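Local atomic coordinates of sensor protein (Vibrio cholerae O1 biovar El Tor, PDB entry 3MXQ), a protein that probably works as a phosphorelay sensor kinase, passing phosphate from ATP to a protein histidine, and is represented here by its PAS sensor domain. Residues A[33-39]-A[136-142]; A[41-45]-A[62-68]. Residue numbers count along the deposited sequence, not the author numbering.

Contact 1 of 2, residues A[33-39]-A[136-142]; sequences FALCIVR and HVCLCVY
A phenylalanine ring set among a cysteine and a tyrosine marks one end of this strand pairing. Phe33, extended and with chi1 p, brings CD2 3.8 Å from Cys140 CB; its ring centroid lies 5.1 Å from Cys140 SG, an oblique sulfur-aromatic contact. The Tyr142 ring runs nearly parallel (19°) but is slid aside, centroids 5.3 Å apart with little overlap. Strands 34-39 and 136-142 run antiparallel at 162°, their axes approaching to 4.6 Å. Hydrogen-bonded pairs join Ala34 N to Val141 O (3.1 Å), Val141 N to Ala34 O (2.9 Å), Cys36 N to Leu139 O (2.8 Å), Leu139 N to Cys36 O (2.7 Å), and Val38 N to Val137 O and Val137 N to Val38 O (each 2.8 Å). Non-hydrogen-bonded Leu35-Cys140 and Ile37-Cys138 alternate with them, and Arg39-His136 follows at the end. These are the first and last strands of the PAS fold, neighbours at the middle of its antiparallel sheet. Ala34, Cys36, Val38, Val137, Leu139 and Val141 share the face on which helix 75-88 packs; there Val38 CG2 meets Val137 CG2 at 3.8 Å. On the reverse face Leu35 CD1 lies 3.8 Å from both Cys138 SG and Cys140 SG, and Ile37 CD1 reaches Cys138 SG at 3.7 Å. Leu22 of the second subunit packs on Leu35 and Ile37, its Leu24 on Phe33, and its Arg21 NE hydrogen-bonds with Tyr142 OH.

Contact 2 of 2, residues A[41-45]-A[62-68]; sequences DYVIV and MQGKNIL
Backbone hydrogen bonds tie segment 41-45 to segment 62-68 as the two segments run in opposite senses. Ile67 N donates to Tyr42 O (2.9 Å) and Ile44 N to Lys65 O (2.7 Å), enclosing a single bridge at Val43-Asn66, whose CA atoms are 4.1 Å apart; Gly64 N then donates to Ile44 O (2.9 Å). Tyr42 takes a left-handed conformation (phi 76°, psi 4°) just ahead of the extended run that enters strand 44-47. Facing Ile44, Met62 to Lys65 form a type II turn, with Gly64 at phi 80°, psi 25° in its third position and a weak Lys65 N to Met62 O bond of 3.3 Å. One side chain adds a polar bond across the contact: Gln63 NE2 donates to Val45 O (2.6 Å). Inside 62-68, Asn66, chi1 t, acts as N-cap of helix 67-70, its OD1 accepting from Leu68 N at 2.7 Å. The bonds across the contact join strand 44-47, outermost in the PAS sheet within this chain, to the loop between short helices 59-62 and 67-70. Apolar packing falls on both sides of the bridge. Ile44, chi1 m, sends CD1 to within 3.6 Å of CE of Met62, a selenomethionine, and its CG1 lies 3.5 Å from Ile67 CG1. Leu68 CD1 sits over the face of the Tyr42 ring, 3.7 Å from the centroid and 19° off the normal, a CH-pi contact. The hydroxyl end of Tyr42 reaches helix 75-88, where OH hydrogen-bonds with Asp83 OD1.

In the fold
Together the contacts illustrate how adjacent strands of one PAS sheet link an interior strand pair to the edge strand and the helical connection. Contact 1 pairs the two strands in the interior, about 5 Å from the centre of the chain; contact 2, about 14 Å from that centre, ties the neighbouring edge strand to the helical connection. Their centres are 11 Å apart, and strands 34-39 and 44-47 follow each other in the chain; at the start of their connection Arg39 and Asp41 form a salt bridge. Between the contacts, Ile37 O and Val45 N probably share a hydrogen bond (2.9 Å), and Val38 CG1 and Ile67 CD1 are modelled 2.6 Å apart, shorter than van der Waals distance, at 2.78 Å resolution.

Contact 1 of 2, residues A[33-39]-A[136-142]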
ATOM      1  N   PHE A  33      -0.080   9.775  -4.677  1.00 29.90           N
ATOM      2  CA  PHE A  33      -0.578  11.124  -4.489  1.00 28.99           C
ATOM      3  C   PHE A  33       0.544  11.999  -4.006  1.00 28.74           C
ATOM      4  O   PHE A  33       1.532  11.500  -3.506  1.00 29.22           O
ATOM      5  CB  PHE A  33      -1.716  11.151  -3.468  1.00 29.17           C
ATOM      6  CG  PHE A  33      -1.328  10.676  -2.087  1.00 27.82           C
ATOM      7  CD1 PHE A  33      -1.111   9.325  -1.829  1.00 27.05           C
ATOM      8  CD2 PHE A  33      -1.223  11.578  -1.038  1.00 27.38           C
ATOM      9  CE1 PHE A  33      -0.767   8.879  -0.544  1.00 26.18           C
ATOM     10  CE2 PHE A  33      -0.885  11.143   0.249  1.00 27.12           C
ATOM     11  CZ  PHE A  33      -0.652   9.786   0.494  1.00 26.07           C
ATOM     12  N   ALA A  34       0.391  13.303  -4.149  1.00 28.14           N
ATOM     13  CA  ALA A  34       1.378  14.241  -3.661  1.00 27.87           C
ATOM     14  C   ALA A  34       1.075  14.539  -2.206  1.00 27.96           C
ATOM     15  O   ALA A  34      -0.087  14.614  -1.806  1.00 27.97           O
ATOM     16  CB  ALA A  34       1.339  15.494  -4.473  1.00 27.50           C
ATOM     17  N   LEU A  35       2.129  14.697  -1.414  1.00 28.75           N
ATOM     18  CA  LEU A  35       1.988  14.924   0.017  1.00 29.33           C
ATOM     19  C   LEU A  35       2.997  15.933   0.497  1.00 29.94           C
ATOM     20  O   LEU A  35       4.181  15.842   0.173  1.00 30.16           O
ATOM     21  CB  LEU A  35       2.154  13.627   0.806  1.00 29.42           C
ATOM     22  CG  LEU A  35       2.089  13.864   2.320  1.00 30.76           C
ATOM     23  CD1 LEU A  35       1.117  12.905   3.025  1.00 32.45           C
ATOM     24  CD2 LEU A  35       3.481  13.836   2.956  1.00 31.71           C
ATOM     25  N   CYS A  36       2.522  16.872   1.307  1.00 30.87           N
ATOM     26  CA  CYS A  36       3.336  17.973   1.782  1.00 32.20           C
ATOM     27  C   CYS A  36       2.933  18.367   3.198  1.00 32.36           C
ATOM     28  O   CYS A  36       1.753  18.551   3.464  1.00 32.63           O
ATOM     29  CB  CYS A  36       3.112  19.147   0.851  1.00 32.43           C
ATOM     30  SG  CYS A  36       4.055  20.561   1.313  1.00 36.75           S
ATOM     31  N   ILE A  37       3.885  18.492   4.112  1.00 33.37           N
ATOM     32  CA  ILE A  37       3.543  19.005   5.440  1.00 34.51           C
ATOM     33  C   ILE A  37       4.049  20.433   5.547  1.00 35.57           C
ATOM     34  O   ILE A  37       5.204  20.721   5.206  1.00 35.75           O
ATOM     35  CB  ILE A  37       4.174  18.198   6.634  1.00 34.50           C
ATOM     36  CG1 ILE A  37       4.141  16.682   6.426  1.00 34.97           C
ATOM     37  CG2 ILE A  37       3.512  18.584   7.971  1.00 33.79           C
ATOM     38  CD1 ILE A  37       2.767  16.061   6.454  1.00 36.94           C
ATOM     39  N   VAL A  38       3.206  21.321   6.053  1.00 36.76           N
ATOM     40  CA  VAL A  38       3.636  22.690   6.261  1.00 38.61           C
ATOM     41  C   VAL A  38       3.454  23.144   7.688  1.00 40.35           C
ATOM     42  O   VAL A  38       2.508  22.756   8.362  1.00 40.47           O
ATOM     43  CB  VAL A  38       2.943  23.655   5.290  1.00 38.51           C
ATOM     44  CG1 VAL A  38       3.038  23.095   3.897  1.00 38.04           C
ATOM     45  CG2 VAL A  38       1.489  23.866   5.659  1.00 38.27           C
ATOM     46  N   ARG A  39       4.388  23.961   8.143  1.00 42.87           N
ATOM     47  CA  ARG A  39       4.294  24.611   9.430  1.00 45.49           C
ATOM     48  C   ARG A  39       3.120  25.587   9.349  1.00 46.48           C
ATOM     49  O   ARG A  39       2.567  25.800   8.262  1.00 47.03           O
ATOM     50  CB  ARG A  39       5.600  25.345   9.688  1.00 45.82           C
ATOM     51  CG  ARG A  39       6.134  25.205  11.088  1.00 48.35           C
ATOM     52  CD  ARG A  39       7.638  25.471  11.130  1.00 52.36           C
ATOM     53  NE  ARG A  39       8.005  26.847  10.786  1.00 54.59           N
ATOM     54  CZ  ARG A  39       9.207  27.219  10.343  1.00 56.02           C
ATOM     55  NH1 ARG A  39      10.173  26.325  10.169  1.00 56.21           N
ATOM     56  NH2 ARG A  39       9.446  28.491  10.061  1.00 56.77           N
ATOM     57  N   HIS A 136       1.247  22.195  12.490  1.00 49.35           N
ATOM     58  CA  HIS A 136       1.464  21.801  11.112  1.00 46.45           C
ATOM     59  C   HIS A 136       0.141  21.476  10.463  1.00 44.39           C
ATOM     60  O   HIS A 136      -0.819  21.114  11.151  1.00 44.22           O
ATOM     61  CB  HIS A 136       2.354  20.567  11.029  1.00 46.68           C
ATOM     62  CG  HIS A 136       3.659  20.719  11.731  1.00 47.12           C
ATOM     63  ND1 HIS A 136       3.813  20.446  13.072  1.00 47.73           N
ATOM     64  CD2 HIS A 136       4.872  21.116  11.283  1.00 47.71           C
ATOM     65  CE1 HIS A 136       5.068  20.668  13.421  1.00 48.42           C
ATOM     66  NE2 HIS A 136       5.732  21.072  12.353  1.00 48.33           N
ATOM     67  N   VAL A 137       0.084  21.612   9.139  1.00 41.70           N
ATOM     68  CA  VAL A 137      -0.960  20.931   8.388  1.00 39.29           C
ATOM     69  C   VAL A 137      -0.390  20.058   7.269  1.00 37.89           C
ATOM     70  O   VAL A 137       0.646  20.371   6.675  1.00 37.56           O
ATOM     71  CB  VAL A 137      -2.083  21.870   7.884  1.00 39.14           C
ATOM     72  CG1 VAL A 137      -2.177  23.083   8.768  1.00 39.58           C
ATOM     73  CG2 VAL A 137      -1.862  22.273   6.455  1.00 38.25           C
ATOM     74  N   CYS A 138      -1.084  18.950   7.029  1.00 36.35           N
ATOM     75  CA  CYS A 138      -0.787  18.025   5.967  1.00 35.62           C
ATOM     76  C   CYS A 138      -1.589  18.354   4.706  1.00 34.56           C
ATOM     77  O   CYS A 138      -2.771  18.676   4.781  1.00 34.64           O
ATOM     78  CB  CYS A 138      -1.157  16.642   6.458  1.00 36.03           C
ATOM     79  SG  CYS A 138      -0.719  15.312   5.353  1.00 39.72           S
ATOM     80  N   LEU A 139      -0.946  18.275   3.546  1.00 33.89           N
ATOM     81  CA  LEU A 139      -1.614  18.520   2.259  1.00 33.46           C
ATOM     82  C   LEU A 139      -1.389  17.339   1.337  1.00 33.58           C
ATOM     83  O   LEU A 139      -0.262  16.852   1.187  1.00 33.69           O
ATOM     84  CB  LEU A 139      -1.083  19.774   1.563  1.00 33.41           C
ATOM     85  CG  LEU A 139      -0.956  21.077   2.346  1.00 33.46           C
ATOM     86  CD1 LEU A 139      -0.417  22.168   1.452  1.00 34.08           C
ATOM     87  CD2 LEU A 139      -2.296  21.467   2.850  1.00 34.68           C
ATOM     88  N   CYS A 140      -2.463  16.882   0.719  1.00 33.47           N
ATOM     89  CA  CYS A 140      -2.389  15.752  -0.162  1.00 33.88           C
ATOM     90  C   CYS A 140      -3.146  16.128  -1.402  1.00 33.92           C
ATOM     91  O   CYS A 140      -4.281  16.606  -1.320  1.00 34.26           O
ATOM     92  CB  CYS A 140      -3.037  14.542   0.498  1.00 34.16           C
ATOM     93  SG  CYS A 140      -2.357  14.135   2.147  1.00 37.83           S
ATOM     94  N   VAL A 141      -2.525  15.940  -2.558  1.00 34.18           N
ATOM     95  CA  VAL A 141      -3.203  16.253  -3.814  1.00 34.44           C
ATOM     96  C   VAL A 141      -3.411  14.975  -4.603  1.00 35.54           C
ATOM     97  O   VAL A 141      -2.455  14.271  -4.905  1.00 35.41           O
ATOM     98  CB  VAL A 141      -2.454  17.339  -4.630  1.00 34.10           C
ATOM     99  CG1 VAL A 141      -3.141  17.577  -5.974  1.00 33.24           C
ATOM    100  CG2 VAL A 141      -2.378  18.635  -3.829  1.00 32.72           C
ATOM    101  N   TYR A 142      -4.675  14.683  -4.903  1.00 37.11           N
ATOM    102  CA  TYR A 142      -5.073  13.454  -5.579  1.00 39.16           C
ATOM    103  C   TYR A 142      -5.502  13.737  -6.986  1.00 41.66           C
ATOM    104  O   TYR A 142      -6.143  14.734  -7.238  1.00 41.31           O
ATOM    105  CB  TYR A 142      -6.250  12.801  -4.870  1.00 38.39           C
ATOM    106  CG  TYR A 142      -5.995  12.464  -3.430  1.00 36.80           C
ATOM    107  CD1 TYR A 142      -5.431  11.242  -3.069  1.00 33.74           C
ATOM    108  CD2 TYR A 142      -6.350  13.360  -2.422  1.00 36.48           C
ATOM    109  CE1 TYR A 142      -5.206  10.933  -1.760  1.00 33.35           C
ATOM    110  CE2 TYR A 142      -6.124  13.057  -1.092  1.00 35.91           C
ATOM    111  CZ  TYR A 142      -5.552  11.837  -0.772  1.00 35.05           C
ATOM    112  OH  TYR A 142      -5.334  11.543   0.553  1.00 36.80           O
TER

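Contact 2 of 2, residues A[41-45]-A[62-68]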
ATOM      1  N   ASP A  41       3.151  28.673   9.561  1.00 48.22           N
ATOM      2  CA  ASP A  41       3.609  29.890   8.894  1.00 47.92           C
ATOM      3  C   ASP A  41       3.936  29.587   7.432  1.00 47.02           C
ATOM      4  O   ASP A  41       4.664  30.333   6.775  1.00 47.07           O
ATOM      5  CB  ASP A  41       4.820  30.493   9.621  1.00 48.20           C
ATOM      6  CG  ASP A  41       6.001  29.539   9.699  1.00 48.96           C
ATOM      7  OD1 ASP A  41       7.120  30.005   9.986  1.00 49.18           O
ATOM      8  OD2 ASP A  41       5.823  28.322   9.473  1.00 50.18           O
ATOM      9  N   TYR A  42       3.389  28.476   6.948  1.00 45.90           N
ATOM     10  CA  TYR A  42       3.418  28.080   5.536  1.00 44.71           C
ATOM     11  C   TYR A  42       4.757  27.518   5.040  1.00 44.39           C
ATOM     12  O   TYR A  42       4.912  27.186   3.863  1.00 43.95           O
ATOM     13  CB  TYR A  42       2.864  29.202   4.641  1.00 44.32           C
ATOM     14  CG  TYR A  42       1.607  29.820   5.212  1.00 42.96           C
ATOM     15  CD1 TYR A  42       0.390  29.128   5.213  1.00 41.98           C
ATOM     16  CD2 TYR A  42       1.639  31.089   5.779  1.00 42.59           C
ATOM     17  CE1 TYR A  42      -0.762  29.702   5.761  1.00 41.49           C
ATOM     18  CE2 TYR A  42       0.505  31.665   6.326  1.00 41.87           C
ATOM     19  CZ  TYR A  42      -0.691  30.977   6.320  1.00 41.97           C
ATOM     20  OH  TYR A  42      -1.799  31.595   6.871  1.00 42.11           O
ATOM     21  N   VAL A  43       5.705  27.386   5.960  1.00 44.08           N
ATOM     22  CA  VAL A  43       7.032  26.868   5.654  1.00 43.85           C
ATOM     23  C   VAL A  43       6.978  25.348   5.481  1.00 43.77           C
ATOM     24  O   VAL A  43       6.443  24.644   6.338  1.00 43.88           O
ATOM     25  CB  VAL A  43       8.042  27.254   6.750  1.00 43.60           C
ATOM     26  CG1 VAL A  43       9.418  26.718   6.423  1.00 43.40           C
ATOM     27  CG2 VAL A  43       8.101  28.764   6.913  1.00 43.01           C
ATOM     28  N   ILE A  44       7.526  24.853   4.371  1.00 43.76           N
ATOM     29  CA  ILE A  44       7.503  23.423   4.068  1.00 43.65           C
ATOM     30  C   ILE A  44       8.460  22.628   4.943  1.00 44.07           C
ATOM     31  O   ILE A  44       9.635  22.962   5.080  1.00 44.10           O
ATOM     32  CB  ILE A  44       7.776  23.143   2.576  1.00 43.59           C
ATOM     33  CG1 ILE A  44       6.626  23.684   1.731  1.00 42.72           C
ATOM     34  CG2 ILE A  44       7.939  21.641   2.317  1.00 43.22           C
ATOM     35  CD1 ILE A  44       7.011  24.003   0.324  1.00 40.86           C
ATOM     36  N   VAL A  45       7.937  21.566   5.530  1.00 44.51           N
ATOM     37  CA  VAL A  45       8.690  20.769   6.482  1.00 45.04           C
ATOM     38  C   VAL A  45       9.082  19.422   5.882  1.00 45.12           C
ATOM     39  O   VAL A  45      10.203  18.980   6.036  1.00 45.22           O
ATOM     40  CB  VAL A  45       7.877  20.567   7.772  1.00 45.08           C
ATOM     41  CG1 VAL A  45       8.575  19.591   8.702  1.00 45.79           C
ATOM     42  CG2 VAL A  45       7.668  21.902   8.465  1.00 45.19           C
HETATM   43  N   MSE A  62      13.113  22.747  -1.594  1.00 65.35           N
HETATM   44  CA  MSE A  62      11.811  23.167  -1.074  1.00 63.50           C
HETATM   45  C   MSE A  62      11.739  23.256   0.437  1.00 62.63           C
HETATM   46  O   MSE A  62      10.948  24.020   0.971  1.00 62.62           O
HETATM   47  CB  MSE A  62      10.718  22.219  -1.544  1.00 63.09           C
HETATM   48  CG  MSE A  62      10.542  22.161  -3.025  1.00 62.75           C
HETATM   49 SE   MSE A  62       8.871  21.288  -3.490  1.00 60.87          SE
HETATM   50  CE  MSE A  62       7.643  22.704  -3.011  1.00 61.22           C
ATOM     51  N   GLN A  63      12.537  22.460   1.128  1.00 61.74           N
ATOM     52  CA  GLN A  63      12.404  22.345   2.570  1.00 60.94           C
ATOM     53  C   GLN A  63      12.884  23.618   3.259  1.00 60.22           C
ATOM     54  O   GLN A  63      13.954  24.134   2.945  1.00 60.14           O
ATOM     55  CB  GLN A  63      13.181  21.129   3.081  1.00 61.31           C
ATOM     56  CG  GLN A  63      12.441  20.322   4.128  1.00 61.65           C
ATOM     57  CD  GLN A  63      13.207  20.225   5.428  1.00 62.92           C
ATOM     58  OE1 GLN A  63      14.434  20.234   5.438  1.00 64.39           O
ATOM     59  NE2 GLN A  63      12.487  20.151   6.536  1.00 63.27           N
ATOM     60  N   GLY A  64      12.083  24.121   4.192  1.00 58.84           N
ATOM     61  CA  GLY A  64      12.406  25.354   4.898  1.00 57.76           C
ATOM     62  C   GLY A  64      12.070  26.591   4.090  1.00 56.43           C
ATOM     63  O   GLY A  64      12.666  27.653   4.282  1.00 56.72           O
ATOM     64  N   LYS A  65      11.115  26.444   3.177  1.00 54.56           N
ATOM     65  CA  LYS A  65      10.629  27.541   2.344  1.00 52.10           C
ATOM     66  C   LYS A  65       9.107  27.617   2.390  1.00 48.61           C
ATOM     67  O   LYS A  65       8.435  26.607   2.601  1.00 48.82           O
ATOM     68  CB  LYS A  65      11.097  27.371   0.901  1.00 52.64           C
ATOM     69  CG  LYS A  65      12.597  27.470   0.727  1.00 54.44           C
ATOM     70  CD  LYS A  65      12.965  27.715  -0.724  1.00 56.18           C
ATOM     71  CE  LYS A  65      14.353  28.323  -0.849  1.00 57.46           C
ATOM     72  NZ  LYS A  65      15.393  27.398  -0.329  1.00 58.33           N
ATOM     73  N   ASN A  66       8.580  28.819   2.186  1.00 43.96           N
ATOM     74  CA  ASN A  66       7.146  29.086   2.212  1.00 38.72           C
ATOM     75  C   ASN A  66       6.435  28.598   0.932  1.00 37.36           C
ATOM     76  O   ASN A  66       6.812  28.995  -0.171  1.00 37.09           O
ATOM     77  CB  ASN A  66       6.947  30.594   2.408  1.00 37.21           C
ATOM     78  CG  ASN A  66       5.493  30.994   2.612  1.00 32.79           C
ATOM     79  OD1 ASN A  66       4.556  30.321   2.162  1.00 31.15           O
ATOM     80  ND2 ASN A  66       5.300  32.118   3.284  1.00 30.49           N
ATOM     81  N   ILE A  67       5.405  27.758   1.081  1.00 35.60           N
ATOM     82  CA  ILE A  67       4.663  27.239  -0.080  1.00 34.55           C
ATOM     83  C   ILE A  67       4.081  28.372  -0.899  1.00 36.56           C
ATOM     84  O   ILE A  67       4.050  28.315  -2.126  1.00 36.19           O
ATOM     85  CB  ILE A  67       3.456  26.374   0.307  1.00 33.46           C
ATOM     86  CG1 ILE A  67       3.734  25.577   1.552  1.00 32.80           C
ATOM     87  CG2 ILE A  67       3.124  25.367  -0.793  1.00 32.37           C
ATOM     88  CD1 ILE A  67       2.665  24.540   1.774  1.00 34.96           C
ATOM     89  N   LEU A  68       3.597  29.387  -0.193  1.00 39.48           N
ATOM     90  CA  LEU A  68       2.928  30.520  -0.806  1.00 42.45           C
ATOM     91  C   LEU A  68       3.883  31.288  -1.700  1.00 44.29           C
ATOM     92  O   LEU A  68       3.470  31.834  -2.715  1.00 44.51           O
ATOM     93  CB  LEU A  68       2.290  31.418   0.261  1.00 42.36           C
ATOM     94  CG  LEU A  68       1.266  30.725   1.179  1.00 42.23           C
ATOM     95  CD1 LEU A  68       0.807  31.636   2.283  1.00 41.95           C
ATOM     96  CD2 LEU A  68       0.056  30.213   0.417  1.00 41.54           C
TER